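Local coordinates for beta-lactamase/D-alanine Carboxypeptidase (Yersinia pestis, PDB 3RJU), which is probably a serine hydrolase of the beta-lactamase family that acts on beta-lactams or D-alanyl peptides, at residues A[28-32]-A[237-241]; A[6-11]-A[35-39]. The contacts are given in a common frame with arbitrary orientation. Residue numbers count along the deposited sequence, not the author numbering.

Contact 1 of 2, residues A[28-32]-A[237-241]; sequences LVVID and QHWMQ
A helix lies against one face of the large antiparallel sheet here: residues 237-241 of helix 233-241 pack on residues 28-32 of strand 25-32, part of the alpha-beta sandwich found in serine beta-lactamases and penicillin-binding proteins. The contact is buried and apolar at its heart, with no hydrogen bond between the segments. The strand is regularly extended (phi/psi near -120/125), so Val29 and Ile31 face the helix while Val30 turns to the other side of the sheet. The segment axes approach to 9.4 Å and run in nearly the same direction, crossing at -31°; the CA atoms pair Val29 with Gln237 (6.5 Å) and Ile31 with Gln241 (7.2 Å), matching i, i+2 on the strand to i, i+4 on the helix. Ile31, in the mt rotamer, has the most surface covered (100 Å²): its CD1 lies 3.6 Å from Gln237 O and 3.7 Å from CE of selenomethionine Met240. Met240 CE (chi3 68°) also sits 4.0 Å from Val29 CG1 and 3.7 Å from Val29 O. Gln237 CB stands 3.7 Å from Val29 CG1, whereas Gln241 lays its amide over Ile31, OE1 3.6 Å from Ile31 CG2. Around this, Met240 also touches Phe324 of strand 321-328, Gln237 reaches Val36 and Asn38 of strand 35-42, and on the opposite face of the sheet Val30 meets Val10 of helix 6-20.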
ATOM      1  N   LEU A  28       3.496 -15.019   5.474  1.00  8.96           N
ATOM      2  CA  LEU A  28       4.426 -14.100   6.119  1.00  7.70           C
ATOM      3  C   LEU A  28       5.758 -14.175   5.374  1.00  9.14           C
ATOM      4  O   LEU A  28       6.283 -15.279   5.134  1.00 10.45           O
ATOM      5  CB  LEU A  28       4.636 -14.511   7.592  1.00  9.46           C
ATOM      6  CG  LEU A  28       5.611 -13.666   8.425  1.00 10.15           C
ATOM      7  CD1 LEU A  28       5.062 -12.273   8.716  1.00 11.18           C
ATOM      8  CD2 LEU A  28       5.899 -14.393   9.736  1.00 11.70           C
ATOM      9  N   VAL A  29       6.299 -13.011   5.019  1.00  8.40           N
ATOM     10  CA  VAL A  29       7.552 -12.927   4.295  1.00 10.15           C
ATOM     11  C   VAL A  29       8.471 -12.029   5.094  1.00  9.36           C
ATOM     12  O   VAL A  29       8.142 -10.861   5.351  1.00 10.02           O
ATOM     13  CB  VAL A  29       7.367 -12.293   2.893  1.00 10.24           C
ATOM     14  CG1 VAL A  29       8.724 -12.139   2.185  1.00  9.92           C
ATOM     15  CG2 VAL A  29       6.403 -13.132   2.053  1.00 13.47           C
ATOM     16  N   VAL A  30       9.630 -12.567   5.473  1.00 10.12           N
ATOM     17  CA  VAL A  30      10.596 -11.817   6.258  1.00  9.25           C
ATOM     18  C   VAL A  30      11.905 -11.736   5.490  1.00  9.77           C
ATOM     19  O   VAL A  30      12.448 -12.765   5.068  1.00 10.71           O
ATOM     20  CB  VAL A  30      10.849 -12.495   7.638  1.00  7.90           C
ATOM     21  CG1 VAL A  30      11.881 -11.714   8.455  1.00 10.27           C
ATOM     22  CG2 VAL A  30       9.543 -12.631   8.421  1.00  9.18           C
ATOM     23  N   ILE A  31      12.424 -10.521   5.323  1.00  8.79           N
ATOM     24  CA  ILE A  31      13.737 -10.331   4.727  1.00 10.48           C
ATOM     25  C   ILE A  31      14.615  -9.702   5.782  1.00 10.83           C
ATOM     26  O   ILE A  31      14.257  -8.682   6.346  1.00 11.24           O
ATOM     27  CB  ILE A  31      13.703  -9.408   3.491  1.00  9.83           C
ATOM     28  CG1 ILE A  31      12.874 -10.042   2.377  1.00 11.09           C
ATOM     29  CG2 ILE A  31      15.141  -9.134   3.000  1.00 10.84           C
ATOM     30  CD1 ILE A  31      12.587  -9.136   1.173  1.00 11.34           C
ATOM     31  N   ASP A  32      15.765 -10.314   6.050  1.00 10.94           N
ATOM     32  CA  ASP A  32      16.685  -9.791   7.049  1.00 11.28           C
ATOM     33  C   ASP A  32      18.081  -9.955   6.473  1.00 12.29           C
ATOM     34  O   ASP A  32      18.673 -11.031   6.543  1.00 12.68           O
ATOM     35  CB  ASP A  32      16.516 -10.555   8.363  1.00 13.78           C
ATOM     36  CG  ASP A  32      17.379  -9.997   9.489  1.00 17.56           C
ATOM     37  OD1 ASP A  32      18.463  -9.426   9.218  1.00 19.16           O
ATOM     38  OD2 ASP A  32      16.977 -10.159  10.660  1.00 20.64           O
ATOM     39  N   GLN A 237       7.672 -10.329  -2.013  1.00  9.70           N
ATOM     40  CA  GLN A 237       9.041 -10.474  -1.524  1.00 10.20           C
ATOM     41  C   GLN A 237      10.008  -9.697  -2.434  1.00 10.08           C
ATOM     42  O   GLN A 237      10.869  -8.946  -1.964  1.00 10.28           O
ATOM     43  CB  GLN A 237       9.474 -11.944  -1.470  1.00 10.65           C
ATOM     44  CG  GLN A 237      10.901 -12.128  -1.008  1.00 11.76           C
ATOM     45  CD  GLN A 237      11.458 -13.507  -1.355  1.00 14.93           C
ATOM     46  OE1 GLN A 237      10.734 -14.506  -1.318  1.00 18.43           O
ATOM     47  NE2 GLN A 237      12.748 -13.565  -1.697  1.00 15.77           N
ATOM     48  N   HIS A 238       9.877  -9.900  -3.743  1.00  9.90           N
ATOM     49  CA  HIS A 238      10.762  -9.243  -4.697  1.00 12.14           C
ATOM     50  C   HIS A 238      10.628  -7.721  -4.647  1.00 11.49           C
ATOM     51  O   HIS A 238      11.634  -7.012  -4.717  1.00 13.66           O
ATOM     52  CB  HIS A 238      10.525  -9.779  -6.116  1.00 16.61           C
ATOM     53  CG  HIS A 238      10.836 -11.235  -6.261  1.00 22.88           C
ATOM     54  ND1 HIS A 238      12.043 -11.775  -5.869  1.00 27.35           N
ATOM     55  CD2 HIS A 238      10.100 -12.266  -6.739  1.00 25.43           C
ATOM     56  CE1 HIS A 238      12.038 -13.077  -6.099  1.00 28.66           C
ATOM     57  NE2 HIS A 238      10.869 -13.401  -6.626  1.00 28.54           N
ATOM     58  N   TRP A 239       9.399  -7.227  -4.497  1.00 11.35           N
ATOM     59  CA  TRP A 239       9.165  -5.789  -4.412  1.00 10.82           C
ATOM     60  C   TRP A 239       9.801  -5.212  -3.153  1.00 10.39           C
ATOM     61  O   TRP A 239      10.514  -4.198  -3.193  1.00 10.91           O
ATOM     62  CB  TRP A 239       7.664  -5.468  -4.436  1.00  9.44           C
ATOM     63  CG  TRP A 239       7.405  -4.012  -4.609  1.00  9.87           C
ATOM     64  CD1 TRP A 239       7.420  -3.329  -5.779  1.00 11.38           C
ATOM     65  CD2 TRP A 239       7.110  -3.054  -3.584  1.00  8.97           C
ATOM     66  NE1 TRP A 239       7.162  -1.993  -5.556  1.00  9.70           N
ATOM     67  CE2 TRP A 239       6.957  -1.798  -4.218  1.00  8.24           C
ATOM     68  CE3 TRP A 239       6.946  -3.134  -2.199  1.00 10.21           C
ATOM     69  CZ2 TRP A 239       6.660  -0.627  -3.511  1.00  8.25           C
ATOM     70  CZ3 TRP A 239       6.659  -1.972  -1.495  1.00 10.99           C
ATOM     71  CH2 TRP A 239       6.512  -0.737  -2.157  1.00 10.83           C
HETATM   72  N   MSE A 240       9.559  -5.870  -2.028  1.00  7.90           N
HETATM   73  CA  MSE A 240      10.053  -5.369  -0.757  1.00  9.12           C
HETATM   74  C   MSE A 240      11.593  -5.376  -0.737  1.00 10.36           C
HETATM   75  O   MSE A 240      12.219  -4.490  -0.150  1.00 10.44           O
HETATM   76  CB  MSE A 240       9.490  -6.224   0.383  1.00 10.17           C
HETATM   77  CG  MSE A 240       9.897  -5.722   1.744  1.00 10.82           C
HETATM   78 SE   MSE A 240       8.845  -6.483   3.209  0.76 12.14          SE
HETATM   79  CE  MSE A 240       9.484  -8.318   3.100  1.00 12.31           C
ATOM     80  N   GLN A 241      12.197  -6.369  -1.383  1.00 10.15           N
ATOM     81  CA  GLN A 241      13.656  -6.525  -1.384  1.00 11.46           C
ATOM     82  C   GLN A 241      14.371  -5.287  -1.926  1.00 11.91           C
ATOM     83  O   GLN A 241      15.498  -4.993  -1.526  1.00 12.19           O
ATOM     84  CB  GLN A 241      14.066  -7.766  -2.204  1.00 11.02           C
ATOM     85  CG  GLN A 241      15.592  -8.045  -2.243  1.00 11.53           C
ATOM     86  CD  GLN A 241      16.145  -8.414  -0.892  1.00 12.21           C
ATOM     87  OE1 GLN A 241      15.992  -9.549  -0.445  1.00 13.58           O
ATOM     88  NE2 GLN A 241      16.756  -7.447  -0.208  1.00 10.63           N
TER

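Contact 2 of 2, residues A[6-11]-A[35-39]; sequences TSQIVD and QVVNR
Val37 points its side chain into the surface of helix 6-20, where its CG1 lies 3.8 Å from Val10 CG1 and its CG2 3.9 Å from Thr6 CG2. Thr6 and Val10 stand one helical turn apart, joined by the Val10 N to Thr6 O hydrogen bond of 3.0 Å, and their CB atoms both face the strand. The strand, residues 35-39, is extended, so Gln35, Val37 and Arg39 look toward the helix and Val36 and Asn38 away from it. The segment axes come within 9.0 Å and cross at -32° with their N-to-C directions roughly parallel; the nearest CA atoms are Ser7 to Val37 at 6.3 Å and Thr6 to Gln35 at 7.2 Å. At one end Gln35 CG sits 3.5 Å from Thr6 OG1, a hydroxyl hydrogen-bonded to Ser1 and Asn2. At the other, Arg39 folds back with chi1 and chi2 both m, laying its CG 4.1 Å from Val10 CG1 and bringing the guanidinium edge up to Asp11. Arg39 NE and NH2 both donate to Asp11 OD1, at 2.9 and 3.1 Å, in a salt bridge at the edge of the apolar patch. Arg39 NH2 also makes a weak hydrogen bond of 3.0 Å to Ser7 OG, and Arg39 NH1 donates to Asn38 O at 2.9 Å. This is the N-terminal helix covering the outermost strand of the large sheet: Val10 continues onto Leu28 and Val30 of strand 25-32, and Ile9 packs against the C-terminal helix 336-349.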
ATOM      1  N   THR A   6      17.769 -16.029  12.694  1.00 11.82           N
ATOM      2  CA  THR A   6      16.652 -15.390  12.004  1.00 11.50           C
ATOM      3  C   THR A   6      15.394 -16.256  11.953  1.00 10.95           C
ATOM      4  O   THR A   6      14.312 -15.800  12.286  1.00 11.09           O
ATOM      5  CB  THR A   6      17.041 -15.013  10.568  1.00 12.61           C
ATOM      6  OG1 THR A   6      18.295 -14.320  10.591  1.00 14.43           O
ATOM      7  CG2 THR A   6      15.985 -14.124   9.943  1.00 13.67           C
ATOM      8  N   SER A   7      15.556 -17.496  11.487  1.00 12.79           N
ATOM      9  CA  SER A   7      14.450 -18.437  11.357  1.00 13.18           C
ATOM     10  C   SER A   7      13.783 -18.697  12.737  1.00 11.46           C
ATOM     11  O   SER A   7      12.546 -18.709  12.875  1.00 11.14           O
ATOM     12  CB  SER A   7      15.012 -19.739  10.788  1.00 18.63           C
ATOM     13  OG  SER A   7      13.992 -20.687  10.649  1.00 25.71           O
ATOM     14  N   GLN A   8      14.602 -18.929  13.757  0.74 12.76           N
ATOM     15  CA  GLN A   8      14.072 -19.168  15.097  0.74 10.91           C
ATOM     16  C   GLN A   8      13.332 -17.941  15.679  0.74 10.46           C
ATOM     17  O   GLN A   8      12.317 -18.085  16.383  0.74 10.22           O
ATOM     18  CB  GLN A   8      15.179 -19.664  16.048  0.74 11.84           C
ATOM     19  CG  GLN A   8      15.692 -21.094  15.772  0.74 12.43           C
ATOM     20  CD  GLN A   8      16.659 -21.187  14.589  0.74 14.31           C
ATOM     21  OE1 GLN A   8      17.060 -20.170  14.015  0.74 13.78           O
ATOM     22  NE2 GLN A   8      17.055 -22.410  14.239  0.74 15.96           N
ATOM     23  N   ILE A   9      13.822 -16.736  15.393  1.00 12.02           N
ATOM     24  CA  ILE A   9      13.125 -15.541  15.845  1.00 10.52           C
ATOM     25  C   ILE A   9      11.769 -15.425  15.136  1.00 10.65           C
ATOM     26  O   ILE A   9      10.735 -15.145  15.768  1.00 11.15           O
ATOM     27  CB  ILE A   9      13.984 -14.283  15.627  1.00  9.73           C
ATOM     28  CG1 ILE A   9      15.212 -14.307  16.552  1.00 10.45           C
ATOM     29  CG2 ILE A   9      13.142 -13.006  15.852  1.00  9.92           C
ATOM     30  CD1 ILE A   9      16.294 -13.266  16.200  1.00 11.29           C
ATOM     31  N   VAL A  10      11.755 -15.665  13.830  1.00  9.89           N
ATOM     32  CA  VAL A  10      10.490 -15.640  13.110  1.00  9.74           C
ATOM     33  C   VAL A  10       9.505 -16.638  13.725  1.00  9.48           C
ATOM     34  O   VAL A  10       8.323 -16.324  13.915  1.00  9.41           O
ATOM     35  CB  VAL A  10      10.680 -15.893  11.598  1.00  9.20           C
ATOM     36  CG1 VAL A  10       9.328 -16.050  10.894  1.00  9.94           C
ATOM     37  CG2 VAL A  10      11.471 -14.733  10.962  1.00  9.30           C
ATOM     38  N   ASP A  11      10.007 -17.828  14.050  1.00 10.92           N
ATOM     39  CA  ASP A  11       9.165 -18.857  14.663  1.00 12.08           C
ATOM     40  C   ASP A  11       8.629 -18.498  16.047  1.00 12.50           C
ATOM     41  O   ASP A  11       7.643 -19.074  16.492  1.00 13.13           O
ATOM     42  CB  ASP A  11       9.922 -20.179  14.754  1.00 14.62           C
ATOM     43  CG  ASP A  11      10.110 -20.829  13.408  1.00 21.29           C
ATOM     44  OD1 ASP A  11       9.359 -20.493  12.463  1.00 23.95           O
ATOM     45  OD2 ASP A  11      11.009 -21.690  13.310  1.00 25.38           O
ATOM     46  N   GLN A  35      18.959 -13.163   4.664  1.00 12.01           N
ATOM     47  CA  GLN A  35      18.009 -14.205   5.042  1.00 13.92           C
ATOM     48  C   GLN A  35      16.636 -13.880   4.502  1.00 12.99           C
ATOM     49  O   GLN A  35      16.164 -12.747   4.623  1.00 14.32           O
ATOM     50  CB  GLN A  35      17.907 -14.332   6.566  1.00 15.78           C
ATOM     51  CG  GLN A  35      19.213 -14.598   7.262  1.00 18.55           C
ATOM     52  CD  GLN A  35      20.007 -15.679   6.582  1.00 22.08           C
ATOM     53  OE1 GLN A  35      19.570 -16.825   6.494  1.00 23.76           O
ATOM     54  NE2 GLN A  35      21.177 -15.312   6.065  1.00 23.54           N
ATOM     55  N   VAL A  36      15.997 -14.873   3.895  1.00 13.46           N
ATOM     56  CA  VAL A  36      14.584 -14.776   3.565  1.00 12.86           C
ATOM     57  C   VAL A  36      13.864 -15.925   4.263  1.00 12.63           C
ATOM     58  O   VAL A  36      14.207 -17.095   4.065  1.00 14.78           O
ATOM     59  CB  VAL A  36      14.344 -14.843   2.046  1.00 14.31           C
ATOM     60  CG1 VAL A  36      12.828 -14.891   1.741  1.00 15.47           C
ATOM     61  CG2 VAL A  36      15.017 -13.657   1.351  1.00 15.19           C
ATOM     62  N   VAL A  37      12.869 -15.591   5.079  1.00 11.90           N
ATOM     63  CA  VAL A  37      12.116 -16.595   5.824  1.00 11.60           C
ATOM     64  C   VAL A  37      10.654 -16.440   5.444  1.00 10.85           C
ATOM     65  O   VAL A  37      10.077 -15.357   5.562  1.00 13.01           O
ATOM     66  CB  VAL A  37      12.284 -16.444   7.354  1.00 12.59           C
ATOM     67  CG1 VAL A  37      11.498 -17.536   8.098  1.00 13.13           C
ATOM     68  CG2 VAL A  37      13.762 -16.508   7.744  1.00 13.83           C
ATOM     69  N   ASN A  38      10.072 -17.520   4.932  1.00 11.86           N
ATOM     70  CA  ASN A  38       8.667 -17.557   4.559  1.00 11.74           C
ATOM     71  C   ASN A  38       7.904 -18.504   5.465  1.00 11.89           C
ATOM     72  O   ASN A  38       8.398 -19.593   5.761  1.00 13.33           O
ATOM     73  CB  ASN A  38       8.513 -18.026   3.114  1.00 13.30           C
ATOM     74  CG  ASN A  38       8.959 -16.990   2.120  1.00 17.32           C
ATOM     75  OD1 ASN A  38       8.333 -15.941   1.990  1.00 19.86           O
ATOM     76  ND2 ASN A  38      10.034 -17.277   1.400  1.00 20.74           N
ATOM     77  N   ARG A  39       6.713 -18.100   5.895  1.00 11.57           N
ATOM     78  CA  ARG A  39       5.839 -18.991   6.654  1.00 11.41           C
ATOM     79  C   ARG A  39       4.429 -18.853   6.093  1.00 11.65           C
ATOM     80  O   ARG A  39       4.010 -17.757   5.691  1.00 13.86           O
ATOM     81  CB  ARG A  39       5.839 -18.653   8.156  1.00 12.90           C
ATOM     82  CG  ARG A  39       7.185 -18.815   8.852  1.00 12.46           C
ATOM     83  CD  ARG A  39       7.647 -20.263   8.851  1.00 13.51           C
ATOM     84  NE  ARG A  39       8.866 -20.435   9.641  1.00 15.84           N
ATOM     85  CZ  ARG A  39      10.064 -20.649   9.117  1.00 18.65           C
ATOM     86  NH1 ARG A  39      10.196 -20.734   7.801  1.00 19.29           N
ATOM     87  NH2 ARG A  39      11.122 -20.803   9.908  1.00 21.85           N
TER

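In the fold
From the N terminus, helix 6-20 leads into strand 25-32, which turns back as strand 35-42, and contact 2 closes this short excursion by bringing 35-39 onto 6-11. Contact 1 closes a far longer loop of about 200 residues, returning helix 233-241 to strand 25-32. Because 28-32 falls between the two segments of contact 2 and 237-241 beyond both, the contacts cross along the chain. In space their centres are about 11 Å apart, on opposite faces of two neighbouring strands, which are joined by probable hydrogen bonds from Leu28 N to Arg39 O and from Val30 N to Val37 O, both 2.8 Å. The edge of the sheet is thus sandwiched between two helices distant in sequence.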